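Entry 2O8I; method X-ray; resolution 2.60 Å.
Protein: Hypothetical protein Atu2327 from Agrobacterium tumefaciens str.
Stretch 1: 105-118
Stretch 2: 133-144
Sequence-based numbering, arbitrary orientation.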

ATOM      1  N   SER A 105      -8.509  -5.214  13.610  1.00 42.16           N
ATOM      2  CA  SER A 105      -9.959  -5.463  13.550  1.00 41.51           C
ATOM      3  C   SER A 105     -10.676  -4.911  14.752  1.00 41.21           C
ATOM      4  O   SER A 105     -11.720  -4.307  14.599  1.00 41.77           O
ATOM      5  N   ALA A 106     -10.119  -5.113  15.940  1.00 40.49           N
ATOM      6  CA  ALA A 106     -10.767  -4.642  17.170  1.00 40.60           C
ATOM      7  C   ALA A 106     -10.896  -3.118  17.154  1.00 40.76           C
ATOM      8  O   ALA A 106     -11.972  -2.577  17.460  1.00 40.85           O
ATOM      9  N   TYR A 107      -9.808  -2.463  16.745  1.00 40.57           N
ATOM     10  CA  TYR A 107      -9.702  -1.020  16.709  1.00 41.23           C
ATOM     11  C   TYR A 107     -10.677  -0.385  15.714  1.00 41.90           C
ATOM     12  O   TYR A 107     -11.429   0.537  16.047  1.00 42.19           O
ATOM     13  N   THR A 108     -10.658  -0.877  14.487  1.00 42.65           N
ATOM     14  CA  THR A 108     -11.589  -0.370  13.496  1.00 43.32           C
ATOM     15  C   THR A 108     -13.052  -0.645  13.905  1.00 42.95           C
ATOM     16  O   THR A 108     -13.931   0.166  13.617  1.00 42.58           O
ATOM     17  N   GLU A 109     -13.300  -1.731  14.636  1.00 43.11           N
ATOM     18  CA  GLU A 109     -14.655  -2.023  15.087  1.00 42.58           C
ATOM     19  C   GLU A 109     -15.063  -0.940  16.085  1.00 42.06           C
ATOM     20  O   GLU A 109     -16.218  -0.540  16.102  1.00 42.21           O
ATOM     21  N   LYS A 110     -14.115  -0.424  16.870  1.00 40.94           N
ATOM     22  CA  LYS A 110     -14.420   0.633  17.841  1.00 39.89           C
ATOM     23  C   LYS A 110     -14.478   2.035  17.197  1.00 39.91           C
ATOM     24  O   LYS A 110     -15.389   2.801  17.503  1.00 39.44           O
ATOM     25  N   PHE A 111     -13.537   2.364  16.302  1.00 38.81           N
ATOM     26  CA  PHE A 111     -13.419   3.741  15.789  1.00 38.08           C
ATOM     27  C   PHE A 111     -13.953   3.974  14.388  1.00 38.17           C
ATOM     28  O   PHE A 111     -14.327   5.095  14.049  1.00 38.47           O
ATOM     29  N   GLY A 112     -13.993   2.917  13.576  1.00 38.01           N
ATOM     30  CA  GLY A 112     -14.539   2.995  12.219  1.00 37.35           C
ATOM     31  C   GLY A 112     -13.535   3.421  11.170  1.00 37.28           C
ATOM     32  O   GLY A 112     -13.926   3.914  10.103  1.00 37.77           O
ATOM     33  N   PHE A 113     -12.254   3.272  11.498  1.00 36.62           N
ATOM     34  CA  PHE A 113     -11.143   3.453  10.564  1.00 36.74           C
ATOM     35  C   PHE A 113      -9.967   2.635  11.086  1.00 37.56           C
ATOM     36  O   PHE A 113      -9.927   2.332  12.286  1.00 37.34           O
ATOM     37  N   PRO A 114      -8.984   2.313  10.223  1.00 37.89           N
ATOM     38  CA  PRO A 114      -7.880   1.465  10.667  1.00 38.48           C
ATOM     39  C   PRO A 114      -7.013   2.098  11.742  1.00 39.43           C
ATOM     40  O   PRO A 114      -7.085   3.319  11.972  1.00 40.71           O
ATOM     41  N   PHE A 115      -6.189   1.270  12.383  1.00 39.69           N
ATOM     42  CA  PHE A 115      -5.207   1.729  13.337  1.00 39.12           C
ATOM     43  C   PHE A 115      -4.042   2.292  12.535  1.00 39.95           C
ATOM     44  O   PHE A 115      -3.380   1.588  11.765  1.00 40.12           O
ATOM     45  N   ILE A 116      -3.819   3.590  12.678  1.00 39.83           N
ATOM     46  CA  ILE A 116      -2.847   4.273  11.861  1.00 38.93           C
ATOM     47  C   ILE A 116      -1.696   4.720  12.773  1.00 39.32           C
ATOM     48  O   ILE A 116      -1.902   5.366  13.841  1.00 38.59           O
ATOM     49  N   ILE A 117      -0.483   4.351  12.368  1.00 38.63           N
ATOM     50  CA  ILE A 117       0.664   4.672  13.181  1.00 38.50           C
ATOM     51  C   ILE A 117       1.920   4.774  12.323  1.00 39.13           C
ATOM     52  O   ILE A 117       2.172   3.903  11.501  1.00 39.53           O
ATOM     53  N   ALA A 118       2.666   5.870  12.473  1.00 39.11           N
ATOM     54  CA  ALA A 118       3.990   5.985  11.857  1.00 38.92           C
ATOM     55  C   ALA A 118       4.909   4.992  12.569  1.00 38.78           C
ATOM     56  O   ALA A 118       4.935   4.918  13.800  1.00 38.31           O
ATOM     57  N   THR A 133      -2.649   1.882  24.807  1.00 43.63           N
ATOM     58  CA  THR A 133      -3.036   3.221  25.161  1.00 43.50           C
ATOM     59  C   THR A 133      -4.242   3.663  24.309  1.00 43.44           C
ATOM     60  O   THR A 133      -5.246   4.127  24.844  1.00 44.01           O
ATOM     61  N   ARG A 134      -4.139   3.525  22.989  1.00 42.10           N
ATOM     62  CA  ARG A 134      -5.084   4.200  22.090  1.00 41.21           C
ATOM     63  C   ARG A 134      -6.489   3.582  21.999  1.00 41.54           C
ATOM     64  O   ARG A 134      -7.459   4.315  21.768  1.00 40.88           O
ATOM     65  N   ILE A 135      -6.602   2.258  22.177  1.00 41.59           N
ATOM     66  CA  ILE A 135      -7.905   1.606  22.131  1.00 41.97           C
ATOM     67  C   ILE A 135      -8.804   2.186  23.221  1.00 42.96           C
ATOM     68  O   ILE A 135     -10.017   2.226  23.076  1.00 43.95           O
ATOM     69  N   ASP A 136      -8.203   2.676  24.296  1.00 43.69           N
ATOM     70  CA  ASP A 136      -8.958   3.224  25.428  1.00 44.29           C
ATOM     71  C   ASP A 136      -9.339   4.701  25.305  1.00 43.98           C
ATOM     72  O   ASP A 136      -9.969   5.249  26.217  1.00 44.30           O
ATOM     73  N   ASN A 137      -8.955   5.355  24.215  1.00 42.78           N
ATOM     74  CA  ASN A 137      -9.355   6.737  24.033  1.00 42.45           C
ATOM     75  C   ASN A 137     -10.781   6.853  23.507  1.00 41.53           C
ATOM     76  O   ASN A 137     -11.385   5.847  23.143  1.00 41.43           O
ATOM     77  N   ASN A 138     -11.313   8.071  23.483  1.00 40.58           N
ATOM     78  CA  ASN A 138     -12.634   8.315  22.940  1.00 40.39           C
ATOM     79  C   ASN A 138     -12.476   8.789  21.491  1.00 40.52           C
ATOM     80  O   ASN A 138     -11.371   9.144  21.069  1.00 40.40           O
ATOM     81  N   ALA A 139     -13.581   8.816  20.752  1.00 40.47           N
ATOM     82  CA  ALA A 139     -13.572   9.137  19.331  1.00 40.92           C
ATOM     83  C   ALA A 139     -12.820  10.428  18.963  1.00 41.44           C
ATOM     84  O   ALA A 139     -12.126  10.466  17.925  1.00 41.57           O
ATOM     85  N   ALA A 140     -12.960  11.470  19.790  1.00 41.23           N
ATOM     86  CA  ALA A 140     -12.310  12.765  19.526  1.00 41.21           C
ATOM     87  C   ALA A 140     -10.802  12.710  19.713  1.00 40.99           C
ATOM     88  O   ALA A 140     -10.084  13.316  18.920  1.00 41.77           O
ATOM     89  N   GLN A 141     -10.322  12.006  20.737  1.00 40.62           N
ATOM     90  CA  GLN A 141      -8.877  11.874  20.978  1.00 41.04           C
ATOM     91  C   GLN A 141      -8.188  11.093  19.854  1.00 41.46           C
ATOM     92  O   GLN A 141      -7.188  11.567  19.292  1.00 42.19           O
ATOM     93  N   GLU A 142      -8.741   9.927  19.513  1.00 41.05           N
ATOM     94  CA  GLU A 142      -8.251   9.103  18.404  1.00 41.13           C
ATOM     95  C   GLU A 142      -8.301   9.775  17.045  1.00 41.15           C
ATOM     96  O   GLU A 142      -7.519   9.457  16.156  1.00 40.96           O
ATOM     97  N   PHE A 143      -9.237  10.680  16.870  1.00 41.11           N
ATOM     98  CA  PHE A 143      -9.301  11.392  15.627  1.00 41.53           C
ATOM     99  C   PHE A 143      -8.160  12.396  15.595  1.00 41.96           C
ATOM    100  O   PHE A 143      -7.490  12.522  14.576  1.00 42.66           O
ATOM    101  N   ALA A 144      -7.901  13.063  16.716  1.00 41.78           N
ATOM    102  CA  ALA A 144      -6.718  13.917  16.808  1.00 42.13           C
ATOM    103  C   ALA A 144      -5.420  13.107  16.556  1.00 42.26           C
ATOM    104  O   ALA A 144      -4.622  13.479  15.710  1.00 42.54           O
TER

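The contact is organised around a buried charge pair, R134 and E142, whose NE, NH1, NH2 and OE1 all have partners. R134, in the helix of stretch 2, points toward stretch 1 in an m, t, p conformation. Its NE meets E142 OE1 at 3.1 Å, a salt bridge within stretch 2, while R134 NH1 and NH2 both donate to the backbone carbonyl I116 O, at 2.9 and 3.0 Å. Arginine suits the site because its planar group can serve a carboxylate and a carbonyl at once; F115 covers one face of it, with F115 CE1 3.5 Å from R134 CZ. E142 (chi1 m) also accepts from Y107, whose t rotamer carries the hydroxyl inward: Y107 OH to E142 OE1 is 2.5 Å. Y107 OH accepts a weak bond from R134 NH2 at 3.4 Å, so the phenol is both donor and acceptor.

Beside this network, F111 (m) points toward stretch 2 and lays one face against the aliphatic part of E142, E142 CG lying 3.7 Å from the centroid of the F111 ring. I135 (t, p) packs its apolar CD1 4.2 Å from the equally apolar Y107 CB. K110, which is exposed, extends through three t angles so that K110 NZ donates to I135 O at 3.1 Å, giving that carbonyl a partner. F113 (p) and F143 (t) make an apolar contact needing no polar partner: F113 CE1 lies 4.4 Å from F143 CD1.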

ATOM      1  CB  SER A 105     -10.284  -6.931  13.447  1.00 41.46           C
ATOM      2  OG  SER A 105      -9.763  -7.408  12.235  1.00 42.51           O
ATOM      3  CB  ALA A 106     -10.041  -5.148  18.445  1.00 39.06           C
ATOM      4  CB  TYR A 107      -8.265  -0.623  16.367  1.00 40.39           C
ATOM      5  CG  TYR A 107      -8.015   0.873  16.314  1.00 40.03           C
ATOM      6  CD1 TYR A 107      -7.513   1.566  17.436  1.00 38.86           C
ATOM      7  CD2 TYR A 107      -8.249   1.592  15.150  1.00 38.56           C
ATOM      8  CE1 TYR A 107      -7.238   2.927  17.396  1.00 38.52           C
ATOM      9  CE2 TYR A 107      -7.995   2.962  15.100  1.00 39.94           C
ATOM     10  CZ  TYR A 107      -7.483   3.630  16.217  1.00 40.35           C
ATOM     11  OH  TYR A 107      -7.243   5.007  16.145  1.00 40.27           O
ATOM     12  CB  THR A 108     -11.201  -0.772  12.010  1.00 43.49           C
ATOM     13  OG1 THR A 108     -12.329  -0.607  11.165  1.00 43.45           O
ATOM     14  CG2 THR A 108     -10.777  -2.176  11.897  1.00 44.82           C
ATOM     15  CB  GLU A 109     -14.782  -3.445  15.660  1.00 42.98           C
ATOM     16  CG  GLU A 109     -16.073  -3.769  16.521  1.00 45.04           C
ATOM     17  CD  GLU A 109     -17.448  -3.568  15.781  1.00 50.64           C
ATOM     18  OE1 GLU A 109     -17.548  -3.841  14.556  1.00 52.39           O
ATOM     19  OE2 GLU A 109     -18.440  -3.148  16.435  1.00 49.52           O
ATOM     20  CB  LYS A 110     -13.414   0.615  18.989  1.00 39.76           C
ATOM     21  CG  LYS A 110     -13.673   1.622  20.123  1.00 39.86           C
ATOM     22  CD  LYS A 110     -12.842   1.256  21.357  1.00 40.19           C
ATOM     23  CE  LYS A 110     -13.405   1.817  22.688  1.00 40.62           C
ATOM     24  NZ  LYS A 110     -12.907   3.211  22.914  1.00 40.75           N
ATOM     25  CB  PHE A 111     -11.982   4.250  15.924  1.00 37.47           C
ATOM     26  CG  PHE A 111     -11.524   4.316  17.340  1.00 37.26           C
ATOM     27  CD1 PHE A 111     -12.074   5.251  18.218  1.00 37.23           C
ATOM     28  CD2 PHE A 111     -10.600   3.411  17.826  1.00 37.41           C
ATOM     29  CE1 PHE A 111     -11.700   5.297  19.550  1.00 36.23           C
ATOM     30  CE2 PHE A 111     -10.211   3.448  19.160  1.00 37.36           C
ATOM     31  CZ  PHE A 111     -10.773   4.391  20.026  1.00 37.23           C
ATOM     32  CB  PHE A 113     -10.752   4.944  10.381  1.00 36.24           C
ATOM     33  CG  PHE A 113     -10.662   5.747  11.669  1.00 34.74           C
ATOM     34  CD1 PHE A 113     -11.725   6.562  12.070  1.00 32.33           C
ATOM     35  CD2 PHE A 113      -9.508   5.699  12.473  1.00 33.67           C
ATOM     36  CE1 PHE A 113     -11.651   7.315  13.273  1.00 31.60           C
ATOM     37  CE2 PHE A 113      -9.422   6.446  13.681  1.00 30.65           C
ATOM     38  CZ  PHE A 113     -10.490   7.254  14.080  1.00 31.45           C
ATOM     39  CB  PRO A 114      -7.038   1.301   9.410  1.00 38.34           C
ATOM     40  CG  PRO A 114      -7.974   1.607   8.288  1.00 38.92           C
ATOM     41  CD  PRO A 114      -8.800   2.728   8.830  1.00 38.57           C
ATOM     42  CB  PHE A 115      -4.768   0.561  14.205  1.00 38.93           C
ATOM     43  CG  PHE A 115      -3.729   0.921  15.217  1.00 37.62           C
ATOM     44  CD1 PHE A 115      -4.017   1.815  16.232  1.00 35.22           C
ATOM     45  CD2 PHE A 115      -2.449   0.337  15.160  1.00 37.92           C
ATOM     46  CE1 PHE A 115      -3.053   2.169  17.174  1.00 36.11           C
ATOM     47  CE2 PHE A 115      -1.472   0.654  16.115  1.00 39.42           C
ATOM     48  CZ  PHE A 115      -1.766   1.601  17.120  1.00 37.29           C
ATOM     49  CB  ILE A 116      -3.479   5.476  11.208  1.00 39.12           C
ATOM     50  CG1 ILE A 116      -4.557   5.044  10.223  1.00 37.38           C
ATOM     51  CG2 ILE A 116      -2.407   6.360  10.523  1.00 39.94           C
ATOM     52  CD1 ILE A 116      -5.486   6.228   9.796  1.00 34.04           C
ATOM     53  CB  ILE A 117       0.819   3.654  14.361  1.00 39.14           C
ATOM     54  CG1 ILE A 117       1.872   4.170  15.349  1.00 37.70           C
ATOM     55  CG2 ILE A 117       1.036   2.198  13.867  1.00 34.16           C
ATOM     56  CD1 ILE A 117       2.111   3.222  16.486  1.00 37.16           C
ATOM     57  CB  ALA A 118       4.524   7.370  12.000  1.00 38.78           C
ATOM     58  CB  THR A 133      -1.844   4.193  24.860  1.00 44.17           C
ATOM     59  OG1 THR A 133      -0.779   3.949  25.773  1.00 43.11           O
ATOM     60  CG2 THR A 133      -2.249   5.680  24.915  1.00 43.88           C
ATOM     61  CB  ARG A 134      -4.484   4.384  20.697  1.00 40.29           C
ATOM     62  CG  ARG A 134      -3.330   5.357  20.703  1.00 37.91           C
ATOM     63  CD  ARG A 134      -2.602   5.405  19.367  1.00 36.05           C
ATOM     64  NE  ARG A 134      -3.510   5.570  18.234  1.00 37.61           N
ATOM     65  CZ  ARG A 134      -3.108   5.629  16.969  1.00 37.91           C
ATOM     66  NH1 ARG A 134      -1.821   5.554  16.689  1.00 38.49           N
ATOM     67  NH2 ARG A 134      -3.979   5.765  15.979  1.00 37.96           N
ATOM     68  CB  ILE A 135      -7.816   0.054  22.220  1.00 42.13           C
ATOM     69  CG1 ILE A 135      -9.166  -0.621  21.883  1.00 41.93           C
ATOM     70  CG2 ILE A 135      -7.372  -0.414  23.616  1.00 41.64           C
ATOM     71  CD1 ILE A 135      -9.491  -0.834  20.382  1.00 38.93           C
ATOM     72  CB  ASP A 136      -8.190   2.994  26.734  1.00 44.73           C
ATOM     73  CG  ASP A 136      -8.274   1.543  27.216  1.00 47.92           C
ATOM     74  OD1 ASP A 136      -9.223   0.795  26.822  1.00 48.91           O
ATOM     75  OD2 ASP A 136      -7.389   1.153  28.010  1.00 50.17           O
ATOM     76  CB  ASN A 137      -8.390   7.469  23.097  1.00 43.63           C
ATOM     77  CG  ASN A 137      -6.975   7.570  23.665  1.00 45.19           C
ATOM     78  OD1 ASN A 137      -6.033   7.849  22.922  1.00 47.15           O
ATOM     79  ND2 ASN A 137      -6.820   7.336  24.977  1.00 45.42           N
ATOM     80  CB  ASN A 138     -13.399   9.342  23.790  1.00 39.96           C
ATOM     81  CG  ASN A 138     -12.778  10.745  23.722  1.00 40.29           C
ATOM     82  OD1 ASN A 138     -12.487  11.261  22.645  1.00 41.63           O
ATOM     83  ND2 ASN A 138     -12.588  11.367  24.870  1.00 38.90           N
ATOM     84  CB  ALA A 139     -15.009   9.160  18.773  1.00 40.78           C
ATOM     85  CB  ALA A 140     -12.923  13.905  20.373  1.00 40.51           C
ATOM     86  CB  GLN A 141      -8.587  11.202  22.307  1.00 40.76           C
ATOM     87  CG  GLN A 141      -9.252  11.847  23.496  1.00 40.87           C
ATOM     88  CD  GLN A 141      -9.156  10.974  24.748  1.00 42.96           C
ATOM     89  OE1 GLN A 141      -9.689   9.851  24.819  1.00 40.76           O
ATOM     90  NE2 GLN A 141      -8.463  11.487  25.740  1.00 41.86           N
ATOM     91  CB  GLU A 142      -9.005   7.790  18.306  1.00 40.32           C
ATOM     92  CG  GLU A 142      -8.530   6.865  19.280  1.00 42.87           C
ATOM     93  CD  GLU A 142      -7.025   6.733  19.250  1.00 46.20           C
ATOM     94  OE1 GLU A 142      -6.524   6.065  18.299  1.00 43.11           O
ATOM     95  OE2 GLU A 142      -6.376   7.275  20.203  1.00 46.22           O
ATOM     96  CB  PHE A 143     -10.648  12.066  15.467  1.00 41.28           C
ATOM     97  CG  PHE A 143     -10.913  12.547  14.093  1.00 40.60           C
ATOM     98  CD1 PHE A 143     -11.501  11.709  13.162  1.00 39.76           C
ATOM     99  CD2 PHE A 143     -10.605  13.855  13.736  1.00 40.77           C
ATOM    100  CE1 PHE A 143     -11.772  12.144  11.871  1.00 39.96           C
ATOM    101  CE2 PHE A 143     -10.853  14.306  12.452  1.00 41.78           C
ATOM    102  CZ  PHE A 143     -11.448  13.448  11.506  1.00 40.99           C
ATOM    103  CB  ALA A 144      -6.663  14.662  18.166  1.00 41.26           C
TER